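Local atomic coordinates of Exo-arabinanase (Penicillium chrysogenum, PDB entry 3A72), a protein that probably releases arabinobiose from the ends of alpha-1,5-linked L-arabinan chains, as an exo-acting glycoside hydrolase with a sialidase-like beta-propeller fold. Residues Leu111-Tyr119 against Phe130-Arg141; Gly159-Asp167 against Met178-Trp189. All coordinates share one frame; numbering follows the deposited sequence.

Interaction 1 (Leu111-Tyr119 against Phe130-Arg141)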
loop_
_atom_site.group_PDB
_atom_site.type_symbol
_atom_site.label_atom_id
_atom_site.label_comp_id
_atom_site.label_asym_id
_atom_site.label_seq_id
_atom_site.Cartn_x
_atom_site.Cartn_y
_atom_site.Cartn_z
ATOM N N LEU A 111 21.108 5.543 2.214
ATOM C CA LEU A 111 20.230 5.238 1.083
ATOM C C LEU A 111 20.922 4.346 0.062
ATOM O O LEU A 111 20.504 4.282 -1.106
ATOM C CB LEU A 111 19.627 6.479 0.419
ATOM C CG LEU A 111 18.880 7.406 1.362
ATOM C CD1 LEU A 111 18.262 8.555 0.550
ATOM C CD2 LEU A 111 17.808 6.724 2.191
ATOM N N SER A 112 21.948 3.591 0.457
ATOM C CA SER A 112 22.757 2.884 -0.524
ATOM C C SER A 112 22.149 1.593 -1.036
ATOM O O SER A 112 22.630 1.084 -2.060
ATOM C CB SER A 112 24.139 2.582 0.071
ATOM O OG SER A 112 24.041 1.802 1.261
ATOM N N SER A 113 21.150 1.047 -0.392
ATOM C CA SER A 113 20.560 -0.230 -0.783
ATOM C C SER A 113 19.124 -0.298 -0.304
ATOM O O SER A 113 18.725 0.460 0.559
ATOM C CB SER A 113 21.377 -1.392 -0.231
ATOM O OG SER A 113 21.463 -1.353 1.186
ATOM N N THR A 114 18.405 -1.265 -0.864
ATOM C CA THR A 114 17.018 -1.573 -0.514
ATOM C C THR A 114 16.868 -3.061 -0.271
ATOM O O THR A 114 17.511 -3.867 -0.937
ATOM C CB THR A 114 16.066 -1.079 -1.633
ATOM O OG1 THR A 114 16.593 -1.481 -2.917
ATOM C CG2 THR A 114 15.899 0.410 -1.614
ATOM N N ASP A 115 16.027 -3.446 0.673
ATOM C CA ASP A 115 15.850 -4.842 1.016
ATOM C C ASP A 115 14.463 -5.005 1.616
ATOM O O ASP A 115 14.225 -4.628 2.780
ATOM C CB ASP A 115 16.926 -5.291 1.980
ATOM C CG ASP A 115 16.908 -6.709 2.373
ATOM O OD1 ASP A 115 16.117 -7.526 1.905
ATOM O OD2 ASP A 115 17.799 -7.094 3.227
ATOM N N ILE A 116 13.541 -5.536 0.832
ATOM C CA ILE A 116 12.177 -5.803 1.303
ATOM C C ILE A 116 12.234 -7.067 2.123
ATOM O O ILE A 116 12.524 -8.163 1.581
ATOM C CB ILE A 116 11.179 -5.906 0.150
ATOM C CG1 ILE A 116 11.108 -4.611 -0.630
ATOM C CG2 ILE A 116 9.824 -6.317 0.690
ATOM C CD1 ILE A 116 10.336 -4.727 -1.937
ATOM N N VAL A 117 11.977 -6.914 3.410
ATOM C CA VAL A 117 12.027 -7.984 4.414
ATOM C C VAL A 117 10.620 -8.242 4.951
ATOM O O VAL A 117 9.737 -7.385 4.890
ATOM C CB VAL A 117 13.008 -7.638 5.520
ATOM C CG1 VAL A 117 14.443 -7.606 4.984
ATOM C CG2 VAL A 117 12.649 -6.371 6.279
ATOM N N LEU A 118 10.443 -9.441 5.474
ATOM C CA LEU A 118 9.194 -9.944 6.004
ATOM C C LEU A 118 9.364 -10.323 7.479
ATOM O O LEU A 118 10.217 -11.155 7.796
ATOM C CB LEU A 118 8.683 -11.164 5.189
ATOM C CG LEU A 118 7.288 -11.630 5.542
ATOM C CD1 LEU A 118 6.249 -10.647 5.127
ATOM C CD2 LEU A 118 7.053 -13.003 4.919
ATOM N N TYR A 119 8.541 -9.731 8.336
ATOM C CA TYR A 119 8.426 -9.998 9.759
ATOM C C TYR A 119 7.035 -10.570 10.037
ATOM O O TYR A 119 6.054 -10.287 9.361
ATOM C CB TYR A 119 8.625 -8.686 10.578
ATOM C CG TYR A 119 10.099 -8.389 10.762
ATOM C CD1 TYR A 119 10.726 -8.651 11.956
ATOM C CD2 TYR A 119 10.888 -7.876 9.737
ATOM C CE1 TYR A 119 12.064 -8.400 12.149
ATOM C CE2 TYR A 119 12.237 -7.650 9.881
ATOM C CZ TYR A 119 12.832 -7.909 11.096
ATOM O OH TYR A 119 14.203 -7.705 11.189
ATOM N N PHE A 130 11.751 -11.846 12.575
ATOM C CA PHE A 130 12.168 -11.870 11.156
ATOM C C PHE A 130 11.838 -13.235 10.558
ATOM O O PHE A 130 12.137 -14.253 11.179
ATOM C CB PHE A 130 13.660 -11.570 11.051
ATOM C CG PHE A 130 14.229 -11.783 9.654
ATOM C CD1 PHE A 130 13.993 -10.899 8.661
ATOM C CD2 PHE A 130 15.000 -12.888 9.381
ATOM C CE1 PHE A 130 14.468 -11.121 7.400
ATOM C CE2 PHE A 130 15.494 -13.114 8.113
ATOM C CZ PHE A 130 15.233 -12.220 7.100
ATOM N N VAL A 131 11.310 -13.238 9.342
ATOM C CA VAL A 131 11.036 -14.462 8.601
ATOM C C VAL A 131 11.931 -14.625 7.403
ATOM O O VAL A 131 12.597 -15.683 7.276
ATOM C CB VAL A 131 9.535 -14.548 8.181
ATOM C CG1 VAL A 131 9.310 -15.864 7.481
ATOM C CG2 VAL A 131 8.599 -14.406 9.372
ATOM N N SER A 132 11.985 -13.652 6.485
ATOM C CA SER A 132 12.794 -13.814 5.293
ATOM C C SER A 132 13.025 -12.455 4.617
ATOM O O SER A 132 12.297 -11.492 4.837
ATOM C CB SER A 132 12.147 -14.781 4.339
ATOM O OG SER A 132 10.945 -14.244 3.925
ATOM N N HIS A 133 14.039 -12.466 3.747
ATOM C CA HIS A 133 14.148 -11.433 2.729
ATOM C C HIS A 133 13.257 -11.821 1.560
ATOM O O HIS A 133 13.250 -12.975 1.146
ATOM C CB HIS A 133 15.556 -11.370 2.172
ATOM C CG HIS A 133 16.587 -11.011 3.182
ATOM N ND1 HIS A 133 17.353 -11.822 4.036
ATOM C CD2 HIS A 133 16.954 -9.773 3.456
ATOM C CE1 HIS A 133 18.146 -11.030 4.781
ATOM N NE2 HIS A 133 17.916 -9.762 4.447
ATOM N N ILE A 134 12.524 -10.850 1.017
ATOM C CA ILE A 134 11.737 -11.079 -0.219
ATOM C C ILE A 134 12.578 -10.722 -1.431
ATOM O O ILE A 134 12.756 -11.536 -2.337
ATOM C CB ILE A 134 10.414 -10.261 -0.152
ATOM C CG1 ILE A 134 9.649 -10.524 1.146
ATOM C CG2 ILE A 134 9.597 -10.568 -1.390
ATOM C CD1 ILE A 134 8.268 -9.931 1.251
ATOM N N ALA A 135 13.101 -9.487 -1.458
ATOM C CA ALA A 135 13.772 -8.971 -2.648
ATOM C C ALA A 135 14.645 -7.810 -2.237
ATOM O O ALA A 135 14.197 -6.969 -1.469
ATOM C CB ALA A 135 12.739 -8.481 -3.671
ATOM N N ALA A 136 15.853 -7.725 -2.790
ATOM C CA ALA A 136 16.798 -6.669 -2.446
ATOM C C ALA A 136 17.317 -6.020 -3.722
ATOM O O ALA A 136 17.347 -6.636 -4.788
ATOM C CB ALA A 136 17.917 -7.163 -1.584
ATOM N N GLY A 137 17.698 -4.759 -3.610
ATOM C CA GLY A 137 18.201 -3.994 -4.721
ATOM C C GLY A 137 19.117 -2.878 -4.277
ATOM O O GLY A 137 19.664 -2.836 -3.159
ATOM N N GLY A 138 19.293 -1.932 -5.184
ATOM C CA GLY A 138 20.251 -0.842 -5.065
ATOM C C GLY A 138 19.713 0.404 -4.413
ATOM O O GLY A 138 18.841 0.375 -3.537
ATOM N N GLU A 139 20.342 1.514 -4.782
ATOM C CA GLU A 139 20.235 2.804 -4.109
ATOM C C GLU A 139 18.773 3.270 -4.058
ATOM O O GLU A 139 18.069 3.269 -5.077
ATOM C CB GLU A 139 21.081 3.790 -4.880
ATOM C CG GLU A 139 20.980 5.248 -4.431
ATOM C CD GLU A 139 21.692 6.198 -5.341
ATOM O OE1 GLU A 139 22.668 5.719 -6.021
ATOM O OE2 GLU A 139 21.352 7.382 -5.434
ATOM N N ALA A 140 18.348 3.707 -2.857
ATOM C CA ALA A 140 16.954 4.071 -2.572
ATOM C C ALA A 140 16.611 5.471 -3.024
ATOM O O ALA A 140 16.126 6.292 -2.238
ATOM C CB ALA A 140 16.713 3.889 -1.099
ATOM N N ARG A 141 16.832 5.727 -4.319
ATOM C CA ARG A 141 16.351 6.974 -4.929
ATOM C C ARG A 141 15.689 6.615 -6.280
ATOM O O ARG A 141 16.193 5.761 -7.005
ATOM C CB ARG A 141 17.464 7.992 -5.193
ATOM C CG ARG A 141 18.078 8.527 -3.920
ATOM C CD ARG A 141 19.070 9.646 -4.239
ATOM N NE ARG A 141 19.694 10.222 -3.026
ATOM C CZ ARG A 141 20.776 9.806 -2.429
ATOM N NH1 ARG A 141 21.461 8.785 -2.907
ATOM N NH2 ARG A 141 21.190 10.417 -1.318
#
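The hairpin that pairs the two outer strands of one blade in this six-bladed beta-propeller, 114-119 against 130-137, is interrupted twice by classic beta bulges. At the first, Ile134 and Ala135 both face Ile116, whose O takes a bond from Ile134 N (2.7 Å) and a weak one from Ala135 N; at the second, Val131 and Ser132 share Leu118 O in the same way. Ile134, set in the first bulge, brings CD1 to 4.0 Å from Ile116 CG2 and also against Leu118 CB, on the side where Cys163 and Trp189 of the next blade cover it. Tyr119 and Phe130 form a T-shaped pair: the Phe130 edge points at the Tyr119 face, centroids 5.7 Å apart and planes at 68°. Phe130 CA lies over that same tyrosine ring, 3.8 Å from its centroid, a CH-pi contact, while Tyr119 OH reaches Thr73. At the open end of the hairpin, away from the connecting turn, Thr114 OG1, swung between its backbone N and carbonyl carbon (chi1 46°), donates to Gly138 O and is also bonded to Val149 N; CG2 of Thr114 packs on Ala140 CB at 3.6 Å. Ala140, centre of an inverse gamma turn, gives its N-H to Leu111 O. Beyond it, Leu111 CD1 sits over one face of the Arg141 guanidinium, 3.9 Å from NH2, and Arg141 NH1 bridges to Glu139 OE2 at 2.9 Å.

Interaction 2 (Gly159-Asp167 against Met178-Trp189); sequences GKLICYYSD and MVHQVTNDLKNW
Val179 CG2 presses on one face of the Tyr165 ring, 3.5 Å from its centroid, a close CH-pi contact. The ring is brought across the neighbouring strand because CG of Tyr165 stands between backbone N and carbonyl carbon (chi1 59°), and its hydroxyl thereby meets Gln181: NE2 donates to Tyr165 OH over 2.6 Å, in a bent bond of 134°, with the ring and amide planes 55° apart. Arg169 bonds weakly to the same hydroxyl, and Gln181 NE2 also reaches Ile134 O weakly. Farther along this face, Trp189 lays CZ3 against Cys163 CB at 3.9 Å, and its CH2 touches Leu161 CD2, which Leu186 CD2 meets at 3.6 Å. Across the strands the other face carries Ile162, Tyr164 and His180. CG2 of Ile162 lies 3.8 Å from His180 CB, while the Tyr164 and His180 side chains run side by side, their ends anchored on Pro245 O and Glu246 O respectively. Between the two faces run six backbone hydrogen bonds, two each for Leu161-Thr183, Cys163-Gln181 and Tyr165-Val179. The turn after Thr183 is held from within. Thr183 OG1 accepts from Asp185 N, an ST turn, and donates to Asn188 O at 2.6 Å; Asp185 OD1 receives both Lys187 N and Asn188 N, the latter on its syn lone pair, and this folding returns Trp189 to the sheet. At the opposite end Ser166 OG is bonded to Glu151 and to Met207 N, beside bound arabinofuranose. These are the two middle strands of a four-stranded antiparallel propeller blade, with the pocket at one end.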
loop_
_atom_site.group_PDB
_atom_site.type_symbol
_atom_site.label_atom_id
_atom_site.label_comp_id
_atom_site.label_asym_id
_atom_site.label_seq_id
_atom_site.Cartn_x
_atom_site.Cartn_y
_atom_site.Cartn_z
ATOM N N GLY A 159 -3.214 -20.886 -0.644
ATOM C CA GLY A 159 -2.160 -21.365 0.177
ATOM C C GLY A 159 -0.809 -20.743 -0.095
ATOM O O GLY A 159 0.208 -21.217 0.453
ATOM N N LYS A 160 -0.766 -19.702 -0.901
ATOM C CA LYS A 160 0.454 -19.001 -1.254
ATOM C C LYS A 160 0.341 -17.533 -0.858
ATOM O O LYS A 160 -0.765 -16.988 -0.802
ATOM C CB LYS A 160 0.680 -19.066 -2.771
ATOM C CG LYS A 160 0.824 -20.490 -3.296
ATOM C CD LYS A 160 0.858 -20.531 -4.846
ATOM C CE LYS A 160 -0.532 -20.350 -5.474
ATOM N NZ LYS A 160 -0.358 -20.362 -6.992
ATOM N N LEU A 161 1.488 -16.932 -0.638
ATOM C CA LEU A 161 1.557 -15.501 -0.454
ATOM C C LEU A 161 2.299 -14.870 -1.649
ATOM O O LEU A 161 3.391 -15.350 -2.000
ATOM C CB LEU A 161 2.259 -15.110 0.837
ATOM C CG LEU A 161 2.271 -13.635 1.192
ATOM C CD1 LEU A 161 0.880 -13.165 1.542
ATOM C CD2 LEU A 161 3.221 -13.333 2.327
ATOM N N ILE A 162 1.669 -13.864 -2.218
ATOM C CA ILE A 162 2.223 -13.096 -3.297
ATOM C C ILE A 162 2.683 -11.749 -2.746
ATOM O O ILE A 162 1.936 -11.078 -2.019
ATOM C CB ILE A 162 1.204 -12.870 -4.429
ATOM C CG1 ILE A 162 0.594 -14.190 -4.926
ATOM C CG2 ILE A 162 1.785 -12.094 -5.569
ATOM C CD1 ILE A 162 -0.709 -13.975 -5.715
ATOM N N CYS A 163 3.901 -11.336 -3.110
ATOM C CA CYS A 163 4.372 -9.984 -2.835
ATOM C C CYS A 163 4.591 -9.275 -4.181
ATOM O O CYS A 163 5.456 -9.656 -4.949
ATOM C CB CYS A 163 5.673 -9.981 -2.054
ATOM S SG CYS A 163 6.202 -8.296 -1.628
ATOM N N TYR A 164 3.730 -8.300 -4.434
ATOM C CA TYR A 164 3.884 -7.379 -5.578
ATOM C C TYR A 164 4.765 -6.235 -5.143
ATOM O O TYR A 164 4.638 -5.747 -4.017
ATOM C CB TYR A 164 2.538 -6.835 -6.006
ATOM C CG TYR A 164 1.452 -7.846 -6.346
ATOM C CD1 TYR A 164 1.308 -8.374 -7.612
ATOM C CD2 TYR A 164 0.540 -8.248 -5.342
ATOM C CE1 TYR A 164 0.303 -9.285 -7.890
ATOM C CE2 TYR A 164 -0.466 -9.133 -5.622
ATOM C CZ TYR A 164 -0.593 -9.666 -6.900
ATOM O OH TYR A 164 -1.625 -10.534 -7.133
ATOM N N TYR A 165 5.620 -5.729 -6.038
ATOM C CA TYR A 165 6.483 -4.583 -5.686
ATOM C C TYR A 165 6.966 -3.944 -6.961
ATOM O O TYR A 165 6.808 -4.451 -8.070
ATOM C CB TYR A 165 7.608 -4.985 -4.732
ATOM C CG TYR A 165 8.557 -6.057 -5.224
ATOM C CD1 TYR A 165 9.745 -5.706 -5.847
ATOM C CD2 TYR A 165 8.297 -7.415 -5.064
ATOM C CE1 TYR A 165 10.618 -6.679 -6.287
ATOM C CE2 TYR A 165 9.167 -8.373 -5.482
ATOM C CZ TYR A 165 10.323 -8.013 -6.096
ATOM O OH TYR A 165 11.186 -8.989 -6.556
ATOM N N SER A 166 7.542 -2.733 -6.799
ATOM C CA SER A 166 8.144 -1.991 -7.876
ATOM C C SER A 166 9.635 -2.324 -7.978
ATOM O O SER A 166 10.284 -2.470 -6.930
ATOM C CB SER A 166 7.970 -0.498 -7.682
ATOM O OG SER A 166 6.618 -0.154 -7.438
ATOM N N ASP A 167 10.160 -2.420 -9.193
ATOM C CA ASP A 167 11.488 -2.968 -9.407
ATOM C C ASP A 167 12.250 -2.131 -10.401
ATOM O O ASP A 167 11.775 -1.956 -11.540
ATOM C CB ASP A 167 11.353 -4.399 -9.905
ATOM C CG ASP A 167 12.604 -5.211 -9.929
ATOM O OD1 ASP A 167 13.673 -4.682 -9.512
ATOM O OD2 ASP A 167 12.543 -6.396 -10.321
ATOM N N MET A 178 6.900 -3.237 -12.542
ATOM C CA MET A 178 6.348 -3.851 -11.344
ATOM C C MET A 178 6.332 -5.369 -11.555
ATOM O O MET A 178 6.113 -5.867 -12.687
ATOM C CB MET A 178 4.961 -3.357 -11.008
ATOM C CG MET A 178 4.977 -1.860 -10.662
ATOM S SD MET A 178 3.335 -1.147 -10.439
ATOM C CE MET A 178 2.672 -1.467 -12.058
ATOM N N VAL A 179 6.584 -6.076 -10.503
ATOM C CA VAL A 179 6.848 -7.516 -10.466
ATOM C C VAL A 179 6.173 -8.144 -9.281
ATOM O O VAL A 179 5.648 -7.461 -8.372
ATOM C CB VAL A 179 8.376 -7.776 -10.412
ATOM C CG1 VAL A 179 9.107 -7.067 -11.539
ATOM C CG2 VAL A 179 8.939 -7.389 -9.081
ATOM N N HIS A 180 6.281 -9.472 -9.190
ATOM C CA HIS A 180 5.946 -10.142 -7.950
ATOM C C HIS A 180 6.832 -11.376 -7.764
ATOM O O HIS A 180 7.437 -11.888 -8.711
ATOM C CB HIS A 180 4.435 -10.555 -7.814
ATOM C CG HIS A 180 4.051 -11.616 -8.779
ATOM N ND1 HIS A 180 4.124 -12.967 -8.704
ATOM C CD2 HIS A 180 3.480 -11.341 -9.967
ATOM C CE1 HIS A 180 3.615 -13.489 -9.864
ATOM N NE2 HIS A 180 3.222 -12.477 -10.640
ATOM N N GLN A 181 6.848 -11.863 -6.529
ATOM C CA GLN A 181 7.348 -13.183 -6.183
ATOM C C GLN A 181 6.305 -13.871 -5.325
ATOM O O GLN A 181 5.497 -13.223 -4.639
ATOM C CB GLN A 181 8.692 -13.128 -5.494
ATOM C CG GLN A 181 9.805 -12.586 -6.379
ATOM C CD GLN A 181 11.128 -12.451 -5.698
ATOM O OE1 GLN A 181 11.848 -13.500 -5.420
ATOM N NE2 GLN A 181 11.508 -11.286 -5.400
ATOM N N VAL A 182 6.347 -15.214 -5.337
ATOM C CA VAL A 182 5.370 -16.042 -4.638
ATOM C C VAL A 182 6.086 -16.990 -3.703
ATOM O O VAL A 182 7.191 -17.456 -3.997
ATOM C CB VAL A 182 4.523 -16.854 -5.628
ATOM C CG1 VAL A 182 3.390 -17.542 -4.938
ATOM C CG2 VAL A 182 4.058 -15.916 -6.722
ATOM N N THR A 183 5.448 -17.331 -2.584
ATOM C CA THR A 183 5.939 -18.298 -1.658
ATOM C C THR A 183 4.803 -19.174 -1.143
ATOM O O THR A 183 3.692 -18.715 -0.981
ATOM C CB THR A 183 6.667 -17.601 -0.468
ATOM O OG1 THR A 183 7.253 -18.564 0.359
ATOM C CG2 THR A 183 5.735 -16.728 0.287
ATOM N N ASN A 184 5.126 -20.444 -0.848
ATOM C CA ASN A 184 4.166 -21.308 -0.140
ATOM C C ASN A 184 4.586 -21.554 1.292
ATOM O O ASN A 184 3.939 -22.347 2.011
ATOM C CB ASN A 184 3.874 -22.572 -0.885
ATOM C CG ASN A 184 5.013 -23.453 -1.078
ATOM O OD1 ASN A 184 5.927 -23.398 -0.306
ATOM N ND2 ASN A 184 5.102 -24.258 -2.137
ATOM N N ASP A 185 5.589 -20.870 1.814
ATOM C CA ASP A 185 6.041 -21.115 3.188
ATOM C C ASP A 185 6.541 -19.865 3.924
ATOM O O ASP A 185 6.918 -19.972 5.100
ATOM C CB ASP A 185 7.113 -22.184 3.221
ATOM C CG ASP A 185 8.384 -21.871 2.486
ATOM O OD1 ASP A 185 8.577 -20.706 2.075
ATOM O OD2 ASP A 185 9.233 -22.794 2.360
ATOM N N LEU A 186 6.543 -18.677 3.384
ATOM C CA LEU A 186 7.053 -17.381 3.796
ATOM C C LEU A 186 8.564 -17.286 3.834
ATOM O O LEU A 186 9.089 -16.210 4.191
ATOM C CB LEU A 186 6.423 -16.972 5.110
ATOM C CG LEU A 186 4.919 -16.947 5.203
ATOM C CD1 LEU A 186 4.491 -16.163 6.447
ATOM C CD2 LEU A 186 4.278 -16.318 3.989
ATOM N N LYS A 187 9.288 -18.374 3.514
ATOM C CA LYS A 187 10.697 -18.466 3.681
ATOM C C LYS A 187 11.396 -18.538 2.356
ATOM O O LYS A 187 12.441 -17.890 2.214
ATOM C CB LYS A 187 11.022 -19.743 4.486
ATOM C CG LYS A 187 10.457 -19.662 5.913
ATOM C CD LYS A 187 10.619 -21.017 6.523
ATOM C CE LYS A 187 10.276 -21.146 7.987
ATOM N NZ LYS A 187 10.747 -22.481 8.528
ATOM N N ASN A 188 10.875 -19.287 1.455
ATOM C CA ASN A 188 11.516 -19.495 0.165
ATOM C C ASN A 188 10.643 -18.817 -0.858
ATOM O O ASN A 188 9.458 -19.143 -0.901
ATOM C CB ASN A 188 11.652 -20.973 -0.160
ATOM C CG ASN A 188 12.567 -21.630 0.838
ATOM O OD1 ASN A 188 13.754 -21.462 0.604
ATOM N ND2 ASN A 188 12.024 -22.340 1.846
ATOM N N TRP A 189 11.254 -17.898 -1.625
ATOM C CA TRP A 189 10.489 -17.164 -2.632
ATOM C C TRP A 189 10.850 -17.653 -4.069
ATOM O O TRP A 189 11.997 -17.963 -4.378
ATOM C CB TRP A 189 10.723 -15.677 -2.531
ATOM C CG TRP A 189 10.220 -15.131 -1.221
ATOM C CD1 TRP A 189 10.872 -15.112 -0.023
ATOM C CD2 TRP A 189 8.899 -14.535 -1.022
ATOM N NE1 TRP A 189 10.040 -14.536 0.846
ATOM C CE2 TRP A 189 8.833 -14.162 0.334
ATOM C CE3 TRP A 189 7.805 -14.274 -1.855
ATOM C CZ2 TRP A 189 7.721 -13.560 0.890
ATOM C CZ3 TRP A 189 6.678 -13.656 -1.307
ATOM C CH2 TRP A 189 6.634 -13.300 0.048
#

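How the interactions relate
Interactions 1 and 2 are the same kind of hairpin in successive blades of the propeller, but buried to different degrees. Interaction 2 joins the two middle strands of its blade and is mostly buried; interaction 1 includes the outermost strand, 129-137, and is only partly buried. Both hold aromatics, but interaction 2 pairs regularly and adds the Tyr165-Gln181 side-chain bond, whereas interaction 1 is doubly bulged and carries an ion pair. Ser166 touches the bound sugar, whereas the side chain of Arg141 in interaction 1 comes within about 6 Å of one. The blades touch directly: Ser132 OG probably hydrogen-bonds both Leu186 O (2.7 Å) and Trp189 NE1 (3.2 Å), and Ala135 CB packs against Tyr165 OH at 3.3 Å.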